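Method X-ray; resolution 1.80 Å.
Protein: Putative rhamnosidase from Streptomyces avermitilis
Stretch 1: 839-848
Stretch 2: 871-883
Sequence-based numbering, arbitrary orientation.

Stretch 1 (839-848) LIEAKDWHLS
Stretch 2 (871-883) YRLLHQRTFPSWG

Each stretch starts in a helix and passes into loop; together they bury 617 Å². The nearest CA atoms are those of His-846 and Leu-873, 6.1 Å apart. Asp-844 (phi/psi 57/43) and Trp-845 (61/51) are left-handed before the chain extends through His-846 (-126/146) and Leu-847 (-69/163).

His-846 (chi1 m, chi2 82°) is the polar centre. Its ND1 donates to Lys-843 O (2.9 Å), while NE2 is hydrogen-bonded to Thr-878 OG1 (2.7 Å). Gln-876 (t, p, chi3 -83°) places NE2 over one face of the His-846 ring, and this NE2 donates to Trp-845 O (2.8 Å); its OE1 accepts from Thr-878 N (3.3 Å).

Over one face of the Trp-845 indole (m, 107°), Arg-872 (t, p, t, chi4 -89°) lays its positive charge against the electron-rich ring, a cation-pi contact with Arg-872 CZ 3.6 Å from the Trp-845 five-membered-ring centroid.

Leu-847 (p, p) sets CD2 over the Trp-882 six-membered ring, 4.0 Å from its centroid, a CH-pi contact. Leu-873 (m, t) CD2 fills space beside the stretch 1 backbone, 3.5 Å from Trp-845 O, 3.6 Å from Leu-847 N and 3.8 Å from Ile-840 CG2. Beyond the cis peptide preceding Pro-880, one water bridges the loops, accepting from Leu-847 N (3.1 Å) and donating to Pro-880 O (2.6 Å).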

ATOM      1  N   LEU A 839     -13.824  20.338  28.247  1.00 37.90           N
ATOM      2  CA  LEU A 839     -13.284  18.976  28.351  1.00 37.08           C
ATOM      3  C   LEU A 839     -11.784  18.924  28.060  1.00 38.58           C
ATOM      4  O   LEU A 839     -11.056  18.167  28.711  1.00 40.21           O
ATOM      5  CB  LEU A 839     -14.049  17.994  27.468  1.00 35.01           C
ATOM      6  CG  LEU A 839     -15.540  17.744  27.711  1.00 33.84           C
ATOM      7  CD1 LEU A 839     -16.122  16.930  26.581  1.00 35.08           C
ATOM      8  CD2 LEU A 839     -15.795  17.019  29.025  1.00 36.71           C
ATOM      9  N   ILE A 840     -11.336  19.732  27.100  1.00 36.70           N
ATOM     10  CA  ILE A 840      -9.913  19.870  26.774  1.00 37.59           C
ATOM     11  C   ILE A 840      -9.131  20.519  27.936  1.00 41.74           C
ATOM     12  O   ILE A 840      -8.076  20.018  28.357  1.00 40.99           O
ATOM     13  CB  ILE A 840      -9.711  20.659  25.457  1.00 35.65           C
ATOM     14  CG1 ILE A 840     -10.304  19.861  24.272  1.00 36.78           C
ATOM     15  CG2 ILE A 840      -8.232  20.986  25.239  1.00 35.15           C
ATOM     16  CD1 ILE A 840     -10.252  20.563  22.920  1.00 34.99           C
ATOM     17  N   GLU A 841      -9.662  21.632  28.450  1.00 43.50           N
ATOM     18  CA  GLU A 841      -9.087  22.313  29.618  1.00 44.62           C
ATOM     19  C   GLU A 841      -8.964  21.353  30.812  1.00 41.87           C
ATOM     20  O   GLU A 841      -7.923  21.319  31.470  1.00 42.54           O
ATOM     21  CB  GLU A 841      -9.929  23.539  29.989  1.00 46.96           C
ATOM     22  CG  GLU A 841      -9.257  24.518  30.946  1.00 52.12           C
ATOM     23  CD  GLU A 841     -10.234  25.533  31.525  1.00 57.48           C
ATOM     24  OE1 GLU A 841     -11.323  25.114  31.975  1.00 60.49           O
ATOM     25  OE2 GLU A 841      -9.918  26.745  31.541  1.00 58.54           O
ATOM     26  N   ALA A 842     -10.016  20.569  31.058  1.00 40.21           N
ATOM     27  CA  ALA A 842     -10.051  19.589  32.151  1.00 41.66           C
ATOM     28  C   ALA A 842      -8.991  18.488  32.028  1.00 43.99           C
ATOM     29  O   ALA A 842      -8.584  17.900  33.031  1.00 44.86           O
ATOM     30  CB  ALA A 842     -11.436  18.966  32.272  1.00 40.71           C
ATOM     31  N   LYS A 843      -8.565  18.200  30.800  1.00 41.24           N
ATOM     32  CA  LYS A 843      -7.520  17.216  30.557  1.00 37.18           C
ATOM     33  C   LYS A 843      -6.153  17.883  30.508  1.00 41.28           C
ATOM     34  O   LYS A 843      -5.229  17.342  29.890  1.00 42.24           O
ATOM     35  CB  LYS A 843      -7.789  16.464  29.247  1.00 36.66           C
ATOM     36  CG  LYS A 843      -8.944  15.470  29.294  1.00 36.19           C
ATOM     37  CD  LYS A 843      -9.142  14.888  30.694  1.00 39.76           C
ATOM     38  CE  LYS A 843      -9.561  13.428  30.675  1.00 37.84           C
ATOM     39  NZ  LYS A 843     -10.326  13.058  29.457  1.00 37.97           N
ATOM     40  N   ASP A 844      -6.023  19.043  31.157  1.00 38.08           N
ATOM     41  CA  ASP A 844      -4.780  19.836  31.167  1.00 43.82           C
ATOM     42  C   ASP A 844      -4.307  20.198  29.741  1.00 41.34           C
ATOM     43  O   ASP A 844      -3.105  20.144  29.416  1.00 37.29           O
ATOM     44  CB  ASP A 844      -3.680  19.137  31.995  1.00 46.61           C
ATOM     45  CG  ASP A 844      -2.464  20.025  32.236  1.00 55.03           C
ATOM     46  OD1 ASP A 844      -2.640  21.245  32.469  1.00 59.38           O
ATOM     47  OD2 ASP A 844      -1.327  19.496  32.188  1.00 55.90           O
ATOM     48  N   TRP A 845      -5.283  20.588  28.917  1.00 41.45           N
ATOM     49  CA  TRP A 845      -5.079  21.004  27.534  1.00 40.69           C
ATOM     50  C   TRP A 845      -4.481  19.868  26.697  1.00 37.00           C
ATOM     51  O   TRP A 845      -3.445  20.040  26.054  1.00 37.23           O
ATOM     52  CB  TRP A 845      -4.215  22.271  27.456  1.00 45.89           C
ATOM     53  CG  TRP A 845      -4.745  23.418  28.263  1.00 53.58           C
ATOM     54  CD1 TRP A 845      -4.240  23.893  29.441  1.00 54.21           C
ATOM     55  CD2 TRP A 845      -5.889  24.229  27.956  1.00 56.91           C
ATOM     56  NE1 TRP A 845      -4.994  24.960  29.885  1.00 58.76           N
ATOM     57  CE2 TRP A 845      -6.010  25.190  28.991  1.00 60.15           C
ATOM     58  CE3 TRP A 845      -6.823  24.240  26.907  1.00 57.65           C
ATOM     59  CZ2 TRP A 845      -7.030  26.156  29.007  1.00 59.50           C
ATOM     60  CZ3 TRP A 845      -7.840  25.200  26.923  1.00 59.72           C
ATOM     61  CH2 TRP A 845      -7.934  26.144  27.969  1.00 58.99           C
ATOM     62  N   HIS A 846      -5.108  18.705  26.783  1.00 32.78           N
ATOM     63  CA  HIS A 846      -4.760  17.559  25.933  1.00 36.53           C
ATOM     64  C   HIS A 846      -6.008  17.061  25.230  1.00 34.50           C
ATOM     65  O   HIS A 846      -7.107  17.087  25.781  1.00 34.39           O
ATOM     66  CB  HIS A 846      -4.160  16.379  26.728  1.00 37.68           C
ATOM     67  CG  HIS A 846      -2.817  16.658  27.335  1.00 40.60           C
ATOM     68  ND1 HIS A 846      -2.667  17.325  28.532  1.00 40.76           N
ATOM     69  CD2 HIS A 846      -1.566  16.336  26.927  1.00 40.30           C
ATOM     70  CE1 HIS A 846      -1.382  17.424  28.822  1.00 43.10           C
ATOM     71  NE2 HIS A 846      -0.690  16.826  27.867  1.00 43.35           N
ATOM     72  N   LEU A 847      -5.828  16.585  24.004  1.00 32.78           N
ATOM     73  CA  LEU A 847      -6.903  15.928  23.293  1.00 31.41           C
ATOM     74  C   LEU A 847      -7.236  14.577  23.925  1.00 30.49           C
ATOM     75  O   LEU A 847      -6.445  14.024  24.678  1.00 31.31           O
ATOM     76  CB  LEU A 847      -6.517  15.749  21.808  1.00 31.10           C
ATOM     77  CG  LEU A 847      -5.299  14.889  21.440  1.00 30.13           C
ATOM     78  CD1 LEU A 847      -5.632  13.395  21.493  1.00 28.16           C
ATOM     79  CD2 LEU A 847      -4.830  15.287  20.054  1.00 29.57           C
ATOM     80  N   SER A 848      -8.394  14.032  23.601  1.00 28.20           N
ATOM     81  CA  SER A 848      -8.722  12.690  24.035  1.00 29.00           C
ATOM     82  C   SER A 848      -9.304  11.866  22.890  1.00 26.43           C
ATOM     83  O   SER A 848      -9.753  10.734  23.075  1.00 28.53           O
ATOM     84  CB  SER A 848      -9.716  12.746  25.190  1.00 32.44           C
ATOM     85  OG  SER A 848     -10.977  13.098  24.671  1.00 32.91           O
ATOM     86  N   TYR A 871      -4.020  25.777  18.677  1.00 28.63           N
ATOM     87  CA  TYR A 871      -2.574  25.911  18.761  1.00 32.92           C
ATOM     88  C   TYR A 871      -2.030  25.269  20.030  1.00 35.18           C
ATOM     89  O   TYR A 871      -0.944  24.698  20.009  1.00 36.04           O
ATOM     90  CB  TYR A 871      -2.147  27.365  18.668  1.00 30.95           C
ATOM     91  CG  TYR A 871      -1.870  27.834  17.249  1.00 32.16           C
ATOM     92  CD1 TYR A 871      -0.691  27.458  16.587  1.00 31.12           C
ATOM     93  CD2 TYR A 871      -2.781  28.663  16.569  1.00 32.72           C
ATOM     94  CE1 TYR A 871      -0.432  27.887  15.300  1.00 29.84           C
ATOM     95  CE2 TYR A 871      -2.524  29.103  15.279  1.00 32.14           C
ATOM     96  CZ  TYR A 871      -1.348  28.709  14.654  1.00 30.94           C
ATOM     97  OH  TYR A 871      -1.064  29.138  13.397  1.00 32.98           O
ATOM     98  N   ARG A 872      -2.790  25.357  21.119  1.00 39.65           N
ATOM     99  CA  ARG A 872      -2.352  24.809  22.401  1.00 42.80           C
ATOM    100  C   ARG A 872      -2.170  23.297  22.272  1.00 40.25           C
ATOM    101  O   ARG A 872      -1.128  22.745  22.659  1.00 37.79           O
ATOM    102  CB  ARG A 872      -3.354  25.149  23.513  1.00 47.15           C
ATOM    103  CG  ARG A 872      -2.869  24.836  24.926  1.00 52.23           C
ATOM    104  CD  ARG A 872      -1.874  25.868  25.461  1.00 57.10           C
ATOM    105  NE  ARG A 872      -1.692  25.739  26.911  1.00 59.22           N
ATOM    106  CZ  ARG A 872      -2.428  26.373  27.826  1.00 61.66           C
ATOM    107  NH1 ARG A 872      -3.403  27.199  27.465  1.00 61.11           N
ATOM    108  NH2 ARG A 872      -2.187  26.183  29.115  1.00 62.97           N
ATOM    109  N   LEU A 873      -3.184  22.651  21.707  1.00 36.11           N
ATOM    110  CA  LEU A 873      -3.119  21.235  21.375  1.00 35.18           C
ATOM    111  C   LEU A 873      -1.998  20.921  20.398  1.00 35.02           C
ATOM    112  O   LEU A 873      -1.291  19.925  20.565  1.00 34.60           O
ATOM    113  CB  LEU A 873      -4.449  20.743  20.812  1.00 34.73           C
ATOM    114  CG  LEU A 873      -5.617  20.819  21.783  1.00 33.74           C
ATOM    115  CD1 LEU A 873      -6.831  20.233  21.118  1.00 34.35           C
ATOM    116  CD2 LEU A 873      -5.287  20.067  23.064  1.00 36.19           C
ATOM    117  N   LEU A 874      -1.829  21.775  19.393  1.00 33.97           N
ATOM    118  CA  LEU A 874      -0.837  21.530  18.349  1.00 32.78           C
ATOM    119  C   LEU A 874       0.591  21.529  18.903  1.00 34.65           C
ATOM    120  O   LEU A 874       1.396  20.661  18.544  1.00 31.34           O
ATOM    121  CB  LEU A 874      -0.974  22.524  17.180  1.00 30.55           C
ATOM    122  CG  LEU A 874      -0.061  22.214  15.986  1.00 32.05           C
ATOM    123  CD1 LEU A 874      -0.588  21.026  15.191  1.00 31.36           C
ATOM    124  CD2 LEU A 874       0.090  23.440  15.090  1.00 32.05           C
ATOM    125  N   HIS A 875       0.891  22.491  19.780  1.00 35.13           N
ATOM    126  CA  HIS A 875       2.248  22.681  20.313  1.00 36.91           C
ATOM    127  C   HIS A 875       2.522  21.861  21.572  1.00 35.68           C
ATOM    128  O   HIS A 875       3.652  21.858  22.077  1.00 36.24           O
ATOM    129  CB  HIS A 875       2.499  24.155  20.628  1.00 36.81           C
ATOM    130  CG  HIS A 875       2.654  25.012  19.418  1.00 37.24           C
ATOM    131  ND1 HIS A 875       3.588  24.752  18.440  1.00 39.41           N
ATOM    132  CD2 HIS A 875       2.001  26.131  19.034  1.00 34.33           C
ATOM    133  CE1 HIS A 875       3.496  25.672  17.495  1.00 38.61           C
ATOM    134  NE2 HIS A 875       2.548  26.525  17.839  1.00 37.99           N
ATOM    135  N   GLN A 876       1.489  21.188  22.063  1.00 32.90           N
ATOM    136  CA  GLN A 876       1.577  20.338  23.250  1.00 33.87           C
ATOM    137  C   GLN A 876       2.669  19.270  23.085  1.00 36.91           C
ATOM    138  O   GLN A 876       2.740  18.608  22.043  1.00 34.15           O
ATOM    139  CB  GLN A 876       0.216  19.691  23.489  1.00 31.11           C
ATOM    140  CG  GLN A 876       0.086  18.783  24.700  1.00 37.48           C
ATOM    141  CD  GLN A 876       0.377  19.478  26.030  1.00 38.88           C
ATOM    142  OE1 GLN A 876       1.540  19.620  26.431  1.00 41.38           O
ATOM    143  NE2 GLN A 876      -0.682  19.890  26.734  1.00 36.22           N
ATOM    144  N   ARG A 877       3.526  19.113  24.094  1.00 39.55           N
ATOM    145  CA  ARG A 877       4.637  18.136  24.025  1.00 36.39           C
ATOM    146  C   ARG A 877       4.439  16.929  24.953  1.00 37.84           C
ATOM    147  O   ARG A 877       5.071  15.874  24.790  1.00 34.08           O
ATOM    148  CB  ARG A 877       5.975  18.821  24.292  1.00 42.68           C
ATOM    149  CG  ARG A 877       6.446  19.741  23.166  1.00 44.03           C
ATOM    150  CD  ARG A 877       7.745  20.444  23.534  1.00 50.35           C
ATOM    151  NE  ARG A 877       8.781  19.485  23.908  1.00 51.38           N
ATOM    152  CZ  ARG A 877       9.918  19.791  24.519  1.00 54.96           C
ATOM    153  NH1 ARG A 877      10.192  21.052  24.835  1.00 58.99           N
ATOM    154  NH2 ARG A 877      10.781  18.830  24.824  1.00 51.63           N
ATOM    155  N   THR A 878       3.563  17.061  25.938  1.00 35.02           N
ATOM    156  CA  THR A 878       3.371  15.973  26.884  1.00 35.72           C
ATOM    157  C   THR A 878       2.259  15.071  26.395  1.00 33.41           C
ATOM    158  O   THR A 878       1.461  15.483  25.562  1.00 36.03           O
ATOM    159  CB  THR A 878       3.078  16.498  28.316  1.00 35.93           C
ATOM    160  OG1 THR A 878       1.941  17.366  28.266  1.00 36.43           O
ATOM    161  CG2 THR A 878       4.281  17.270  28.856  1.00 34.81           C
ATOM    162  N   PHE A 879       2.207  13.839  26.897  1.00 33.95           N
ATOM    163  CA  PHE A 879       1.208  12.835  26.444  1.00 33.52           C
ATOM    164  C   PHE A 879      -0.247  13.096  26.910  1.00 39.30           C
ATOM    165  O   PHE A 879      -0.445  13.519  28.050  1.00 38.54           O
ATOM    166  CB  PHE A 879       1.636  11.425  26.888  1.00 35.90           C
ATOM    167  CG  PHE A 879       0.554  10.385  26.743  1.00 32.64           C
ATOM    168  CD1 PHE A 879      -0.361  10.155  27.771  1.00 31.85           C
ATOM    169  CD2 PHE A 879       0.429   9.646  25.568  1.00 33.10           C
ATOM    170  CE1 PHE A 879      -1.387   9.224  27.624  1.00 30.75           C
ATOM    171  CE2 PHE A 879      -0.598   8.721  25.420  1.00 30.35           C
ATOM    172  CZ  PHE A 879      -1.501   8.503  26.443  1.00 32.36           C
ATOM    173  N   PRO A 880      -1.274  12.830  26.044  1.00 36.99           N
ATOM    174  CA  PRO A 880      -1.233  12.509  24.593  1.00 35.95           C
ATOM    175  C   PRO A 880      -1.156  13.755  23.716  1.00 36.34           C
ATOM    176  O   PRO A 880      -1.738  14.803  24.050  1.00 36.58           O
ATOM    177  CB  PRO A 880      -2.555  11.773  24.363  1.00 31.90           C
ATOM    178  CG  PRO A 880      -3.474  12.338  25.394  1.00 35.60           C
ATOM    179  CD  PRO A 880      -2.615  12.552  26.606  1.00 35.79           C
ATOM    180  N   SER A 881      -0.418  13.652  22.616  1.00 34.42           N
ATOM    181  CA  SER A 881      -0.194  14.785  21.721  1.00 32.32           C
ATOM    182  C   SER A 881       0.544  14.308  20.465  1.00 31.63           C
ATOM    183  O   SER A 881       0.912  13.137  20.380  1.00 27.94           O
ATOM    184  CB  SER A 881       0.577  15.908  22.419  1.00 31.73           C
ATOM    185  OG  SER A 881       1.916  15.540  22.748  1.00 29.37           O
ATOM    186  N   TRP A 882       0.702  15.198  19.489  1.00 31.64           N
ATOM    187  CA  TRP A 882       1.565  14.953  18.348  1.00 29.34           C
ATOM    188  C   TRP A 882       3.030  15.148  18.752  1.00 30.78           C
ATOM    189  O   TRP A 882       3.935  14.512  18.193  1.00 30.06           O
ATOM    190  CB  TRP A 882       1.170  15.849  17.147  1.00 28.43           C
ATOM    191  CG  TRP A 882      -0.225  15.521  16.629  1.00 28.15           C
ATOM    192  CD1 TRP A 882      -0.589  14.435  15.880  1.00 28.44           C
ATOM    193  CD2 TRP A 882      -1.435  16.267  16.854  1.00 27.81           C
ATOM    194  NE1 TRP A 882      -1.944  14.452  15.636  1.00 26.08           N
ATOM    195  CE2 TRP A 882      -2.488  15.560  16.224  1.00 25.66           C
ATOM    196  CE3 TRP A 882      -1.732  17.458  17.530  1.00 29.24           C
ATOM    197  CZ2 TRP A 882      -3.826  16.009  16.248  1.00 26.12           C
ATOM    198  CZ3 TRP A 882      -3.051  17.900  17.553  1.00 25.18           C
ATOM    199  CH2 TRP A 882      -4.077  17.178  16.916  1.00 25.50           C
ATOM    200  N   GLY A 883       3.264  16.034  19.723  1.00 28.54           N
ATOM    201  CA  GLY A 883       4.602  16.369  20.159  1.00 28.96           C
ATOM    202  C   GLY A 883       5.230  15.227  20.955  1.00 28.97           C
ATOM    203  O   GLY A 883       6.434  14.992  20.869  1.00 28.69           O
TER
HETATM  204  O   HOH W   1      -2.841  16.992  23.206  1.00 35.77           O